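Local coordinates for FixK2 protein (Bradyrhizobium japonicum, PDB 4I2O) that acts as a CRP/FNR-type transcription factor that binds DNA through a helix-turn-helix domain and belongs to the regulation of nitrogen fixation, at a contact of chain A with DNA and the interface of chains A and B. Residues are numbered along the deposited sequence; one frame, centred on the assembly and turned at random. Chains: chain A/B, FixK2 protein.

Contact 1: a contact of chain A with DNA. Residues chain A 183-184, 199, 215-217. With nucleotides of chain C; nucleotides of chain D.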
ATOM      1  N   SER A 183     -16.927  13.822  -1.027  1.00 19.10           N
ATOM      2  CA  SER A 183     -17.265  14.459   0.230  1.00 20.13           C
ATOM      3  C   SER A 183     -16.076  14.529   1.158  1.00 19.47           C
ATOM      4  O   SER A 183     -15.051  13.886   0.922  1.00 20.24           O
ATOM      5  CB  SER A 183     -18.340  13.617   0.937  1.00 24.88           C
ATOM      6  OG  SER A 183     -17.752  12.359   1.279  1.00 22.71           O
ATOM      7  N   ARG A 184     -16.238  15.281   2.243  1.00 19.23           N
ATOM      8  CA  ARG A 184     -15.195  15.398   3.245  1.00 15.99           C
ATOM      9  C   ARG A 184     -14.974  14.047   3.946  1.00 15.40           C
ATOM     10  O   ARG A 184     -13.852  13.697   4.405  1.00 19.04           O
ATOM     11  CB  ARG A 184     -15.610  16.527   4.279  1.00 17.71           C
ATOM     12  CG  ARG A 184     -15.695  17.980   3.637  1.00 21.56           C
ATOM     13  CD  ARG A 184     -14.301  18.459   3.136  1.00 21.62           C
ATOM     14  NE  ARG A 184     -14.299  19.926   2.897  1.00 20.02           N
ATOM     15  CZ  ARG A 184     -14.226  20.517   1.699  1.00 20.53           C
ATOM     16  NH1 ARG A 184     -14.190  19.813   0.534  1.00 20.98           N
ATOM     17  NH2 ARG A 184     -14.193  21.844   1.671  1.00 23.14           N
ATOM     18  N   SER A 199     -11.766  19.150   7.350  1.00 18.90           N
ATOM     19  CA  SER A 199     -12.378  20.514   7.234  1.00 21.39           C
ATOM     20  C   SER A 199     -11.497  21.582   7.884  1.00 24.60           C
ATOM     21  O   SER A 199     -11.275  22.666   7.309  1.00 22.26           O
ATOM     22  CB  SER A 199     -13.736  20.504   7.941  1.00 21.78           C
ATOM     23  OG  SER A 199     -14.457  21.725   7.746  1.00 23.27           O
ATOM     24  N   GLY A 215     -17.322  27.555  -3.255  1.00 37.44           N
ATOM     25  CA  GLY A 215     -18.110  26.437  -2.780  1.00 32.25           C
ATOM     26  C   GLY A 215     -17.108  25.401  -2.246  1.00 32.23           C
ATOM     27  O   GLY A 215     -15.935  25.404  -2.605  1.00 29.03           O
ATOM     28  N   ALA A 216     -17.586  24.488  -1.414  1.00 28.14           N
ATOM     29  CA  ALA A 216     -16.679  23.587  -0.657  1.00 22.16           C
ATOM     30  C   ALA A 216     -15.814  22.682  -1.500  1.00 23.50           C
ATOM     31  O   ALA A 216     -14.691  22.289  -1.079  1.00 22.99           O
ATOM     32  CB  ALA A 216     -17.513  22.730   0.333  1.00 26.16           C
ATOM     33  N   ARG A 217     -16.337  22.218  -2.625  1.00 25.11           N
ATOM     34  CA  ARG A 217     -15.574  21.220  -3.391  1.00 24.15           C
ATOM     35  C   ARG A 217     -14.963  21.825  -4.645  1.00 32.93           C
ATOM     36  O   ARG A 217     -14.458  21.086  -5.484  1.00 33.69           O
ATOM     37  CB  ARG A 217     -16.494  20.070  -3.834  1.00 29.79           C
ATOM     38  CG  ARG A 217     -17.133  19.311  -2.678  1.00 29.37           C
ATOM     39  CD  ARG A 217     -17.971  18.140  -3.169  1.00 32.22           C
ATOM     40  NE  ARG A 217     -18.761  17.522  -2.087  1.00 40.05           N
ATOM     41  CZ  ARG A 217     -19.560  16.462  -2.258  1.00 44.91           C
ATOM     42  NH1 ARG A 217     -19.693  15.931  -3.468  1.00 48.37           N
ATOM     43  NH2 ARG A 217     -20.256  15.933  -1.234  1.00 36.40           N
TER
ATOM     44  P    DA C   6     -24.621  13.928   2.112  1.00 71.99           P
ATOM     45  OP1  DA C   6     -24.260  13.367   0.776  1.00 68.30           O
ATOM     46  OP2  DA C   6     -24.472  13.187   3.396  1.00 68.59           O
ATOM     47  O5'  DA C   6     -23.766  15.272   2.403  1.00 46.53           O
ATOM     48  C5'  DA C   6     -23.825  16.258   1.343  1.00 41.92           C
ATOM     49  C4'  DA C   6     -22.920  17.385   1.720  1.00 44.35           C
ATOM     50  O4'  DA C   6     -23.618  18.286   2.626  1.00 42.80           O
ATOM     51  C3'  DA C   6     -21.607  16.951   2.391  1.00 34.42           C
ATOM     52  O3'  DA C   6     -20.710  17.691   1.609  1.00 31.97           O
ATOM     53  C2'  DA C   6     -21.718  17.490   3.815  1.00 32.52           C
ATOM     54  C1'  DA C   6     -22.777  18.608   3.679  1.00 42.36           C
ATOM     55  N9   DA C   6     -23.636  18.748   4.850  1.00 47.35           N
ATOM     56  C8   DA C   6     -24.321  17.771   5.526  1.00 54.59           C
ATOM     57  N7   DA C   6     -25.023  18.230   6.539  1.00 59.49           N
ATOM     58  C5   DA C   6     -24.769  19.600   6.514  1.00 55.58           C
ATOM     59  C6   DA C   6     -25.195  20.662   7.339  1.00 55.63           C
ATOM     60  N6   DA C   6     -26.020  20.449   8.370  1.00 55.87           N
ATOM     61  N1   DA C   6     -24.751  21.922   7.061  1.00 55.54           N
ATOM     62  C2   DA C   6     -23.922  22.060   6.002  1.00 56.29           C
ATOM     63  N3   DA C   6     -23.447  21.132   5.150  1.00 39.61           N
ATOM     64  C4   DA C   6     -23.910  19.925   5.480  1.00 47.95           C
ATOM     65  P    DA C   7     -19.120  17.734   1.928  1.00 27.86           P
ATOM     66  OP1  DA C   7     -18.458  17.944   0.622  1.00 29.71           O
ATOM     67  OP2  DA C   7     -18.758  16.551   2.791  1.00 26.38           O
ATOM     68  O5'  DA C   7     -18.940  18.993   2.867  1.00 26.98           O
ATOM     69  C5'  DA C   7     -19.318  20.364   2.341  1.00 28.61           C
ATOM     70  C4'  DA C   7     -19.095  21.339   3.506  1.00 27.68           C
ATOM     71  O4'  DA C   7     -20.155  21.137   4.472  1.00 29.37           O
ATOM     72  C3'  DA C   7     -17.773  21.172   4.231  1.00 29.44           C
ATOM     73  O3'  DA C   7     -17.092  22.441   3.947  1.00 24.92           O
ATOM     74  C2'  DA C   7     -18.149  21.014   5.739  1.00 26.26           C
ATOM     75  C1'  DA C   7     -19.622  21.509   5.724  1.00 27.71           C
ATOM     76  N9   DA C   7     -20.437  20.784   6.700  1.00 37.40           N
ATOM     77  C8   DA C   7     -20.662  19.432   6.773  1.00 34.55           C
ATOM     78  N7   DA C   7     -21.462  19.058   7.759  1.00 44.83           N
ATOM     79  C5   DA C   7     -21.833  20.272   8.361  1.00 40.96           C
ATOM     80  C6   DA C   7     -22.646  20.555   9.458  1.00 47.36           C
ATOM     81  N6   DA C   7     -23.265  19.545  10.096  1.00 47.36           N
ATOM     82  N1   DA C   7     -22.831  21.883   9.820  1.00 54.08           N
ATOM     83  C2   DA C   7     -22.137  22.789   9.079  1.00 53.25           C
ATOM     84  N3   DA C   7     -21.298  22.590   8.011  1.00 32.32           N
ATOM     85  C4   DA C   7     -21.215  21.327   7.717  1.00 35.62           C
ATOM     86  P    DT C   8     -15.663  22.794   4.693  1.00 24.53           P
ATOM     87  OP1  DT C   8     -15.033  23.876   3.815  1.00 27.87           O
ATOM     88  OP2  DT C   8     -15.072  21.548   5.175  1.00 21.89           O
ATOM     89  O5'  DT C   8     -16.127  23.612   6.060  1.00 27.03           O
ATOM     90  C5'  DT C   8     -16.858  24.806   5.793  1.00 30.66           C
ATOM     91  C4'  DT C   8     -17.288  25.360   7.138  1.00 34.53           C
ATOM     92  O4'  DT C   8     -18.147  24.423   7.829  1.00 29.16           O
ATOM     93  C3'  DT C   8     -16.124  25.601   8.122  1.00 29.64           C
ATOM     94  O3'  DT C   8     -16.290  26.951   8.473  1.00 34.99           O
ATOM     95  C2'  DT C   8     -16.321  24.734   9.360  1.00 29.71           C
ATOM     96  C1'  DT C   8     -17.801  24.467   9.246  1.00 27.21           C
ATOM     97  N1   DT C   8     -18.299  23.140   9.815  1.00 28.36           N
ATOM     98  C2   DT C   8     -19.269  23.110  10.823  1.00 33.05           C
ATOM     99  O2   DT C   8     -19.733  24.107  11.392  1.00 32.02           O
ATOM    100  N3   DT C   8     -19.713  21.880  11.195  1.00 29.01           N
ATOM    101  C4   DT C   8     -19.261  20.650  10.668  1.00 28.89           C
ATOM    102  O4   DT C   8     -19.781  19.603  11.063  1.00 28.43           O
ATOM    103  C5   DT C   8     -18.243  20.720   9.629  1.00 28.18           C
ATOM    104  C7   DT C   8     -17.695  19.438   9.011  1.00 26.93           C
ATOM    105  C6   DT C   8     -17.814  21.949   9.228  1.00 24.87           C
TER
ATOM    106  P    DC D  28     -22.120  24.684  -2.934  1.00135.98           P
ATOM    107  OP1  DC D  28     -21.429  24.594  -1.614  1.00130.15           O
ATOM    108  OP2  DC D  28     -21.308  24.492  -4.160  1.00134.23           O
ATOM    109  O5'  DC D  28     -23.328  23.634  -3.002  1.00113.99           O
ATOM    110  C5'  DC D  28     -24.032  23.401  -4.219  1.00114.96           C
ATOM    111  C4'  DC D  28     -24.603  21.992  -4.223  1.00110.37           C
ATOM    112  O4'  DC D  28     -25.670  21.906  -3.241  1.00108.08           O
ATOM    113  C3'  DC D  28     -25.275  21.585  -5.521  1.00112.73           C
ATOM    114  O3'  DC D  28     -25.511  20.184  -5.542  1.00112.72           O
ATOM    115  C2'  DC D  28     -26.584  22.340  -5.356  1.00114.74           C
ATOM    116  C1'  DC D  28     -26.917  21.969  -3.915  1.00109.33           C
ATOM    117  N1   DC D  28     -27.779  22.997  -3.281  1.00105.46           N
ATOM    118  C2   DC D  28     -29.013  22.669  -2.694  1.00103.93           C
ATOM    119  O2   DC D  28     -29.394  21.493  -2.677  1.00102.61           O
ATOM    120  N3   DC D  28     -29.768  23.662  -2.148  1.00102.54           N
ATOM    121  C4   DC D  28     -29.323  24.916  -2.189  1.00100.42           C
ATOM    122  N4   DC D  28     -30.056  25.881  -1.646  1.00100.96           N
ATOM    123  C5   DC D  28     -28.088  25.265  -2.791  1.00102.22           C
ATOM    124  C6   DC D  28     -27.354  24.287  -3.324  1.00103.20           C
TER
HETATM  125  O   HOH W   1     -18.817  22.790  -3.981  1.00 33.64           O
HETATM  126  O   HOH W   2     -21.643  13.825  -1.154  1.00 48.49           O
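Three consecutive nucleotides of chain C lay their sugar-phosphate backbone across the winged helix-turn-helix domain of chain A, and opposite charge carries the contact. Two arginine side chains would each offset the charge of a different phosphate. A:Arg184, at the N-terminal end of helix 184-191, bends at chi2 (-64°) so that its guanidinium turns its NE/NH2 side to the phosphate of DT8: NE gives a nearly in-plane bond to OP2 at 2.9 Å, also a salt bridge, and NH2 reaches OP1 at 3.1 Å. The far end, NH1 and NH2, converges on the carbonyl oxygen of A:Ala216, with NH2 to O at 2.8 Å; this in-plane oxygen, from a residue that itself packs on the DNA, is likely to hold the guanidinium in this orientation. OP2 of DT8 also accepts from A:Ser199 OG at 2.6 Å, a hydroxyl held anti to its backbone N (chi1 -173°) on helix 195-207 and small enough to fit against the strand.

A:Arg217 is extended from CG to NE and delivers NE to OP1 of DA7 at 2.8 Å, close to the guanidinium plane, as the second salt bridge. Neither guanidinium stacks on a base of DA6, DA7 or DT8; the backbone N of A:Ser183 sits 3.9 Å above the centre of the A:Arg217 plane. OP2 of DA7 takes the amide N of A:Arg184 in an almost straight bond (173° at H), where the partial positive charge of the helix N terminus would probably favour the anionic phosphate. A:Ser183, engineered in place of the natural cysteine, touches that oxygen through CB. The methyl of A:Ala216 packs on C5' of DA7 at 3.6 Å, its smallness letting the loop come close. Water 1 links A:Arg217 N to a phosphate oxygen of DC28 on the other strand. With these contacts made to phosphates and sugars, the patch is likely to fasten and orient the DNA on the domain.

Contact 2: the interface of chains A and B. Residues chain A 81, 83, 142, 145, 148-149, 152; chain B 81, 83, 142, 145, 148-149, 152.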
ATOM      1  N   GLN A  81     -11.215   2.423   4.930  1.00 15.82           N
ATOM      2  CA  GLN A  81     -10.012   3.006   4.375  1.00 14.75           C
ATOM      3  C   GLN A  81     -10.252   3.041   2.879  1.00 18.29           C
ATOM      4  O   GLN A  81     -10.455   1.972   2.238  1.00 20.38           O
ATOM      5  CB  GLN A  81      -8.748   2.151   4.710  1.00 14.34           C
ATOM      6  CG  GLN A  81      -7.528   2.714   3.980  1.00 19.11           C
ATOM      7  CD  GLN A  81      -7.135   4.078   4.463  1.00 21.88           C
ATOM      8  OE1 GLN A  81      -7.114   4.339   5.695  1.00 22.99           O
ATOM      9  NE2 GLN A  81      -6.738   4.960   3.515  1.00 18.77           N
ATOM     10  N   GLY A  83      -8.502   3.267  -0.549  1.00 21.64           N
ATOM     11  CA  GLY A  83      -7.175   3.012  -1.044  1.00 20.00           C
ATOM     12  C   GLY A  83      -6.852   3.849  -2.246  1.00 21.32           C
ATOM     13  O   GLY A  83      -5.672   4.170  -2.486  1.00 20.66           O
ATOM     14  N   LEU A 142       0.964  -0.343  -6.929  1.00 15.10           N
ATOM     15  CA  LEU A 142       1.856  -0.615  -5.807  1.00 16.92           C
ATOM     16  C   LEU A 142       2.649   0.649  -5.368  1.00 15.39           C
ATOM     17  O   LEU A 142       2.796   0.923  -4.132  1.00 16.68           O
ATOM     18  CB  LEU A 142       2.787  -1.772  -6.164  1.00 14.28           C
ATOM     19  CG  LEU A 142       3.832  -2.137  -5.078  1.00 20.58           C
ATOM     20  CD1 LEU A 142       3.208  -2.562  -3.726  1.00 20.81           C
ATOM     21  CD2 LEU A 142       4.767  -3.258  -5.625  1.00 19.97           C
ATOM     22  N   ALA A 145       0.376   2.823  -3.418  1.00 15.67           N
ATOM     23  CA  ALA A 145       0.048   2.270  -2.120  1.00 19.10           C
ATOM     24  C   ALA A 145       1.244   2.420  -1.196  1.00 17.14           C
ATOM     25  O   ALA A 145       1.040   2.731   0.001  1.00 17.03           O
ATOM     26  CB  ALA A 145      -0.399   0.754  -2.226  1.00 17.03           C
ATOM     27  N   HIS A 148       1.297   5.859  -0.107  1.00 17.68           N
ATOM     28  CA  HIS A 148       0.156   6.074   0.776  1.00 17.92           C
ATOM     29  C   HIS A 148       0.368   5.414   2.143  1.00 20.07           C
ATOM     30  O   HIS A 148      -0.096   5.948   3.156  1.00 17.94           O
ATOM     31  CB  HIS A 148      -1.138   5.591   0.167  1.00 16.39           C
ATOM     32  CG  HIS A 148      -2.280   6.459   0.490  1.00 20.93           C
ATOM     33  ND1 HIS A 148      -2.260   7.838   0.307  1.00 20.86           N
ATOM     34  CD2 HIS A 148      -3.500   6.158   0.984  1.00 21.11           C
ATOM     35  CE1 HIS A 148      -3.397   8.336   0.744  1.00 24.22           C
ATOM     36  NE2 HIS A 148      -4.180   7.335   1.140  1.00 20.85           N
ATOM     37  N   MET A 149       1.081   4.291   2.223  1.00 15.62           N
ATOM     38  CA  MET A 149       1.431   3.810   3.587  1.00 14.69           C
ATOM     39  C   MET A 149       2.246   4.769   4.389  1.00 14.04           C
ATOM     40  O   MET A 149       2.050   4.909   5.619  1.00 16.12           O
ATOM     41  CB  MET A 149       2.184   2.462   3.480  1.00 13.90           C
ATOM     42  CG  MET A 149       1.275   1.321   2.989  1.00 16.83           C
ATOM     43  SD  MET A 149       2.181  -0.287   3.008  1.00 22.30           S
ATOM     44  CE  MET A 149       3.229  -0.250   1.588  1.00 30.12           C
ATOM     45  N   LEU A 152      -0.142   7.375   5.700  1.00 13.32           N
ATOM     46  CA  LEU A 152      -1.035   6.881   6.755  1.00 15.54           C
ATOM     47  C   LEU A 152      -0.272   6.498   8.026  1.00 15.57           C
ATOM     48  O   LEU A 152      -0.808   6.682   9.140  1.00 15.09           O
ATOM     49  CB  LEU A 152      -1.859   5.670   6.315  1.00 14.45           C
ATOM     50  CG  LEU A 152      -2.773   5.938   5.081  1.00 10.61           C
ATOM     51  CD1 LEU A 152      -3.261   4.592   4.537  1.00 15.82           C
ATOM     52  CD2 LEU A 152      -4.012   6.780   5.556  1.00 11.86           C
TER
ATOM     53  N   GLN B  81       8.541   4.828   7.747  1.00 15.95           N
ATOM     54  CA  GLN B  81       7.514   3.816   7.587  1.00 16.51           C
ATOM     55  C   GLN B  81       8.213   2.595   7.008  1.00 18.93           C
ATOM     56  O   GLN B  81       8.794   2.659   5.891  1.00 18.37           O
ATOM     57  CB  GLN B  81       6.381   4.325   6.638  1.00 13.44           C
ATOM     58  CG  GLN B  81       5.330   3.244   6.391  1.00 18.37           C
ATOM     59  CD  GLN B  81       4.602   2.846   7.643  1.00 20.42           C
ATOM     60  OE1 GLN B  81       4.160   3.728   8.421  1.00 21.54           O
ATOM     61  NE2 GLN B  81       4.402   1.529   7.843  1.00 18.06           N
ATOM     62  N   GLY B  83       7.539  -0.639   5.080  1.00 22.21           N
ATOM     63  CA  GLY B  83       6.505  -1.194   4.229  1.00 19.00           C
ATOM     64  C   GLY B  83       6.412  -2.699   4.300  1.00 21.08           C
ATOM     65  O   GLY B  83       5.327  -3.271   4.101  1.00 19.46           O
ATOM     66  N   LEU B 142       1.291  -5.788  -3.774  1.00 17.11           N
ATOM     67  CA  LEU B 142       0.155  -4.841  -3.768  1.00 15.97           C
ATOM     68  C   LEU B 142      -0.928  -5.279  -2.740  1.00 18.66           C
ATOM     69  O   LEU B 142      -1.486  -4.420  -1.994  1.00 15.82           O
ATOM     70  CB  LEU B 142      -0.398  -4.693  -5.177  1.00 14.42           C
ATOM     71  CG  LEU B 142      -1.669  -3.817  -5.284  1.00 18.63           C
ATOM     72  CD1 LEU B 142      -1.394  -2.438  -4.785  1.00 19.55           C
ATOM     73  CD2 LEU B 142      -2.210  -3.837  -6.746  1.00 21.09           C
ATOM     74  N   ALA B 145       0.181  -4.443   0.638  1.00 16.73           N
ATOM     75  CA  ALA B 145       0.179  -2.992   0.880  1.00 19.99           C
ATOM     76  C   ALA B 145      -1.232  -2.477   1.100  1.00 15.69           C
ATOM     77  O   ALA B 145      -1.440  -1.597   1.979  1.00 17.84           O
ATOM     78  CB  ALA B 145       0.873  -2.172  -0.299  1.00 16.39           C
ATOM     79  N   HIS B 148      -2.214  -3.371   4.410  1.00 16.71           N
ATOM     80  CA  HIS B 148      -1.439  -2.585   5.351  1.00 20.19           C
ATOM     81  C   HIS B 148      -1.936  -1.123   5.376  1.00 16.79           C
ATOM     82  O   HIS B 148      -1.915  -0.466   6.459  1.00 15.97           O
ATOM     83  CB  HIS B 148       0.053  -2.660   5.055  1.00 16.94           C
ATOM     84  CG  HIS B 148       0.889  -2.592   6.288  1.00 18.30           C
ATOM     85  ND1 HIS B 148       0.672  -3.409   7.372  1.00 20.93           N
ATOM     86  CD2 HIS B 148       1.927  -1.789   6.602  1.00 20.62           C
ATOM     87  CE1 HIS B 148       1.551  -3.106   8.324  1.00 20.11           C
ATOM     88  NE2 HIS B 148       2.313  -2.113   7.880  1.00 17.87           N
ATOM     89  N   MET B 149      -2.438  -0.610   4.254  1.00 15.85           N
ATOM     90  CA  MET B 149      -3.081   0.732   4.358  1.00 17.18           C
ATOM     91  C   MET B 149      -4.280   0.756   5.306  1.00 16.81           C
ATOM     92  O   MET B 149      -4.525   1.742   6.046  1.00 16.75           O
ATOM     93  CB  MET B 149      -3.536   1.202   2.959  1.00 17.47           C
ATOM     94  CG  MET B 149      -2.345   1.596   2.069  1.00 19.07           C
ATOM     95  SD  MET B 149      -2.904   2.265   0.484  1.00 22.03           S
ATOM     96  CE  MET B 149      -3.771   0.888  -0.234  1.00 29.66           C
ATOM     97  N   LEU B 152      -2.888   0.907   8.843  1.00 15.35           N
ATOM     98  CA  LEU B 152      -2.277   2.192   9.180  1.00 15.04           C
ATOM     99  C   LEU B 152      -3.319   3.315   9.204  1.00 15.29           C
ATOM    100  O   LEU B 152      -3.196   4.261  10.029  1.00 14.04           O
ATOM    101  CB  LEU B 152      -1.163   2.587   8.212  1.00 13.90           C
ATOM    102  CG  LEU B 152       0.045   1.588   8.173  1.00 11.03           C
ATOM    103  CD1 LEU B 152       0.878   1.910   6.923  1.00 14.96           C
ATOM    104  CD2 LEU B 152       0.859   1.799   9.435  1.00 13.14           C
TER
HETATM  105  O   HOH W   3      -0.848   5.619  11.825  1.00 18.09           O
HETATM  106  O   HOH W   4      -3.767   7.012  10.387  1.00 18.12           O
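The imidazoles of A:His148 and B:His148 meet the partner chain at the edge, not over a face: the sulfur of B:Met149 lies in the ring plane of A:His148, with SD 4.0 Å from CD2, and A:Met149 does the same to B:His148. In each pair the two side chains cross at about a right angle. The contact belongs to the two-fold, coiled-coil-like pairing of helix 128-154, the dimerisation helix of the CRP/FNR family, to which A:Met149 and B:Met149 contribute most in this patch. A:Met149 has CG anti to the carbonyl carbon (chi1 -69°) and bends at chi3 (-77°), which lays its CE against CB of B:Ala145 at 3.6 Å. Its long, flexible, unbranched chain suits a place beside the two-fold axis from which it reaches B:Ala145 and B:His148: the two CG atoms of A:Met149 and B:Met149 touch at 3.7 Å, their chains perpendicular. An alanine at A:Met149 would remove CG, SD and CE and would probably leave B:Ala145 and B:His148 poorly packed, loosening the dimer.

Alanine suits A:Ala145 and B:Ala145 because its small methyl lets the helices approach, the two CB atoms lying 3.7 Å apart. Leucine branches fill the flanks, A:Leu142 CD1 resting over the backbone of B:Leu142. No direct polar bond joins the chains in this patch, so apolar fit holds it, while two waters bridge the carbonyls of A:Leu152 and B:Leu152. A:Leu152 CD1 sits 3.5 Å from the carbonyl oxygen of B:Met149.

Contact 1 and contact 2 lie about 24 Å apart, measured between the centres of their C-alpha atoms, and have no residue in common. Contact 1 draws on helices 184-191 and 195-207 and the loop before strand 218-221, whereas contact 2 is built from helix 128-154 with residues of strand 80-86. The two differ in character: one is charged and faces phosphates, the other apolar and faces a second copy. By helping to pair the chains, contact 2 is likely to bring two DNA-binding domains together and to set the spacing at which both copies of contact 1 meet one duplex.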